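Probable endonuclease 4 (Thermotoga maritima, PDB 4HNO) probably cleaves phosphodiester bonds at apurinic or apyrimidinic sites in DNA, leaving a 3'-hydroxyl and a 5'-terminal sugar phosphate during base excision repair. Local coordinates at residues 182-187 and 229-234. Numbering follows the deposited sequence.
Sequences TCHGFD and AKDRHE. With MN (manganese (II) ion), chain C.
The carboxylate of Asp-187 faces the loop 229-232 and takes up the N-H groups of Lys-230 and Asp-231. OD2 receives the N-H of Asp-231 on its syn side, with OD2 2.7 Å from that N, whereas Lys-230 N approaches OD1 from above the carboxylate plane, in a nearly straight bond of 3.2 Å (164° at the hydrogen). A water continues the series, donating to Asp-187 OD1 and accepting from Arg-232 N, and Ser-150 gives OD2 a second partner. The main-chain O of Asp-187 takes a more bent bond from Ala-229 N at 3.1 Å. Asp-187 thus fixes the backbone on which the metal ligand Asp-231 is carried. Asp-231, His-184 and His-233 bind one metal position of the trinuclear centre of this TIM-barrel endonuclease, seen here with either manganese or zinc, beside the position that Glu-147 and Asp-181 help to form. His-184 NE2 lies 2.1 Å from the manganese and Asp-231 OD2 2.0 Å, while the imidazole and carboxylate planes stand 85° apart. The CG of Asp-231 is anti to its backbone N (chi1 -163°); beyond it, OD2 lies at the edge of the His-184 ring, near its plane. His-233 NE2 completes this trio at 2.1 Å from the manganese. Each histidine has its other nitrogen tied to a backbone carbonyl, ND1 of His-184 to Asn-148 O and ND1 of His-233 to Glu-263 O, so each ring is held at both nitrogens, which restricts its rotation. Cys-183 packs its sulfur, anti to the backbone N, against 232-233: SG is 3.8 Å from Arg-232 O and 3.9 Å from His-233 CD2, and it meets the imidazole obliquely.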
loop_
_atom_site.group_PDB
_atom_site.type_symbol
_atom_site.label_atom_id
_atom_site.label_comp_id
_atom_site.label_asym_id
_atom_site.label_seq_id
_atom_site.Cartn_x
_atom_site.Cartn_y
_atom_site.Cartn_z
ATOM N N THR A 182 2.391 8.532 -0.253
ATOM C CA THR A 182 2.834 9.916 -0.336
ATOM C C THR A 182 2.166 10.826 0.690
ATOM O O THR A 182 2.785 11.802 1.113
ATOM C CB THR A 182 2.631 10.474 -1.753
ATOM O OG1 THR A 182 1.269 10.419 -2.138
ATOM C CG2 THR A 182 3.441 9.716 -2.774
ATOM N N CYS A 183 0.914 10.570 1.041
ATOM C CA CYS A 183 0.239 11.400 2.045
ATOM C C CYS A 183 0.798 11.105 3.423
ATOM O O CYS A 183 1.158 12.012 4.181
ATOM C CB CYS A 183 -1.270 11.204 1.996
ATOM S SG CYS A 183 -2.167 12.213 3.198
ATOM N N HIS A 184 0.880 9.820 3.770
ATOM C CA HIS A 184 1.447 9.465 5.056
ATOM C C HIS A 184 2.867 10.018 5.192
ATOM O O HIS A 184 3.264 10.521 6.250
ATOM C CB HIS A 184 1.458 7.965 5.261
ATOM C CG HIS A 184 0.090 7.351 5.224
ATOM N ND1 HIS A 184 -0.108 5.995 5.104
ATOM C CD2 HIS A 184 -1.154 7.891 5.247
ATOM C CE1 HIS A 184 -1.407 5.733 5.080
ATOM N NE2 HIS A 184 -2.071 6.867 5.153
ATOM N N GLY A 185 3.635 9.918 4.108
ATOM C CA GLY A 185 4.990 10.417 4.128
ATOM C C GLY A 185 5.036 11.933 4.282
ATOM O O GLY A 185 5.834 12.471 5.053
ATOM N N PHE A 186 4.198 12.634 3.528
ATOM C CA PHE A 186 4.151 14.099 3.610
ATOM C C PHE A 186 3.780 14.548 5.026
ATOM O O PHE A 186 4.383 15.474 5.584
ATOM C CB PHE A 186 3.152 14.624 2.588
ATOM C CG PHE A 186 3.308 16.075 2.233
ATOM C CD1 PHE A 186 4.441 16.541 1.585
ATOM C CD2 PHE A 186 2.294 16.974 2.509
ATOM C CE1 PHE A 186 4.536 17.854 1.195
ATOM C CE2 PHE A 186 2.406 18.289 2.114
ATOM C CZ PHE A 186 3.529 18.716 1.468
ATOM N N ASP A 187 2.815 13.854 5.623
ATOM C CA ASP A 187 2.438 14.085 7.012
ATOM C C ASP A 187 3.614 13.987 7.956
ATOM O O ASP A 187 3.629 14.652 8.994
ATOM C CB ASP A 187 1.464 12.987 7.481
ATOM C CG ASP A 187 -0.001 13.265 7.274
ATOM O OD1 ASP A 187 -0.435 14.427 7.142
ATOM O OD2 ASP A 187 -0.746 12.248 7.327
ATOM N N ALA A 229 0.855 15.345 10.221
ATOM C CA ALA A 229 0.491 14.118 10.951
ATOM C C ALA A 229 -1.024 13.902 11.057
ATOM O O ALA A 229 -1.495 13.422 12.072
ATOM C CB ALA A 229 1.164 14.088 12.322
ATOM N N LYS A 230 -1.769 14.192 9.995
ATOM C CA LYS A 230 -3.237 14.152 10.042
ATOM C C LYS A 230 -3.886 12.954 9.353
ATOM O O LYS A 230 -5.015 12.598 9.683
ATOM C CB LYS A 230 -3.822 15.421 9.420
ATOM C CG LYS A 230 -3.594 16.668 10.256
ATOM C CD LYS A 230 -4.406 16.669 11.539
ATOM C CE LYS A 230 -4.141 17.916 12.370
ATOM N NZ LYS A 230 -5.075 17.996 13.520
ATOM N N ASP A 231 -3.213 12.363 8.373
ATOM C CA ASP A 231 -3.755 11.252 7.576
ATOM C C ASP A 231 -5.153 11.528 7.037
ATOM O O ASP A 231 -6.100 10.807 7.281
ATOM C CB ASP A 231 -3.732 9.949 8.336
ATOM C CG ASP A 231 -3.888 8.743 7.422
ATOM O OD1 ASP A 231 -3.898 7.611 7.922
ATOM O OD2 ASP A 231 -3.950 8.918 6.179
ATOM N N ARG A 232 -5.233 12.577 6.232
ATOM C CA ARG A 232 -6.427 12.876 5.457
ATOM C C ARG A 232 -6.022 13.055 3.996
ATOM O O ARG A 232 -5.416 14.073 3.595
ATOM C CB ARG A 232 -7.147 14.119 6.002
ATOM C CG ARG A 232 -7.736 13.930 7.402
ATOM C CD ARG A 232 -8.803 12.840 7.427
ATOM N NE ARG A 232 -9.474 12.733 8.723
ATOM C CZ ARG A 232 -9.069 11.953 9.724
ATOM N NH1 ARG A 232 -7.980 11.200 9.593
ATOM N NH2 ARG A 232 -9.753 11.927 10.861
ATOM N N HIS A 233 -6.345 12.033 3.201
ATOM C CA HIS A 233 -5.960 12.025 1.814
ATOM C C HIS A 233 -6.781 13.045 1.026
ATOM O O HIS A 233 -7.923 13.361 1.368
ATOM C CB HIS A 233 -6.203 10.650 1.183
ATOM C CG HIS A 233 -5.555 9.497 1.887
ATOM N ND1 HIS A 233 -5.648 8.221 1.381
ATOM C CD2 HIS A 233 -4.876 9.378 3.054
ATOM C CE1 HIS A 233 -5.037 7.377 2.208
ATOM N NE2 HIS A 233 -4.569 8.054 3.239
ATOM N N GLU A 234 -6.205 13.508 -0.072
ATOM C CA GLU A 234 -6.849 14.469 -0.948
ATOM C C GLU A 234 -6.625 14.031 -2.399
ATOM O O GLU A 234 -5.647 13.356 -2.736
ATOM C CB GLU A 234 -6.292 15.884 -0.676
ATOM C CG GLU A 234 -6.877 17.020 -1.522
ATOM C CD GLU A 234 -8.376 17.139 -1.378
ATOM O OE1 GLU A 234 -8.811 18.062 -0.667
ATOM O OE2 GLU A 234 -9.113 16.312 -1.974
HETATM MN MN MN C . -4.117 7.181 5.137
HETATM O O HOH W 1 -3.014 14.400 5.852
#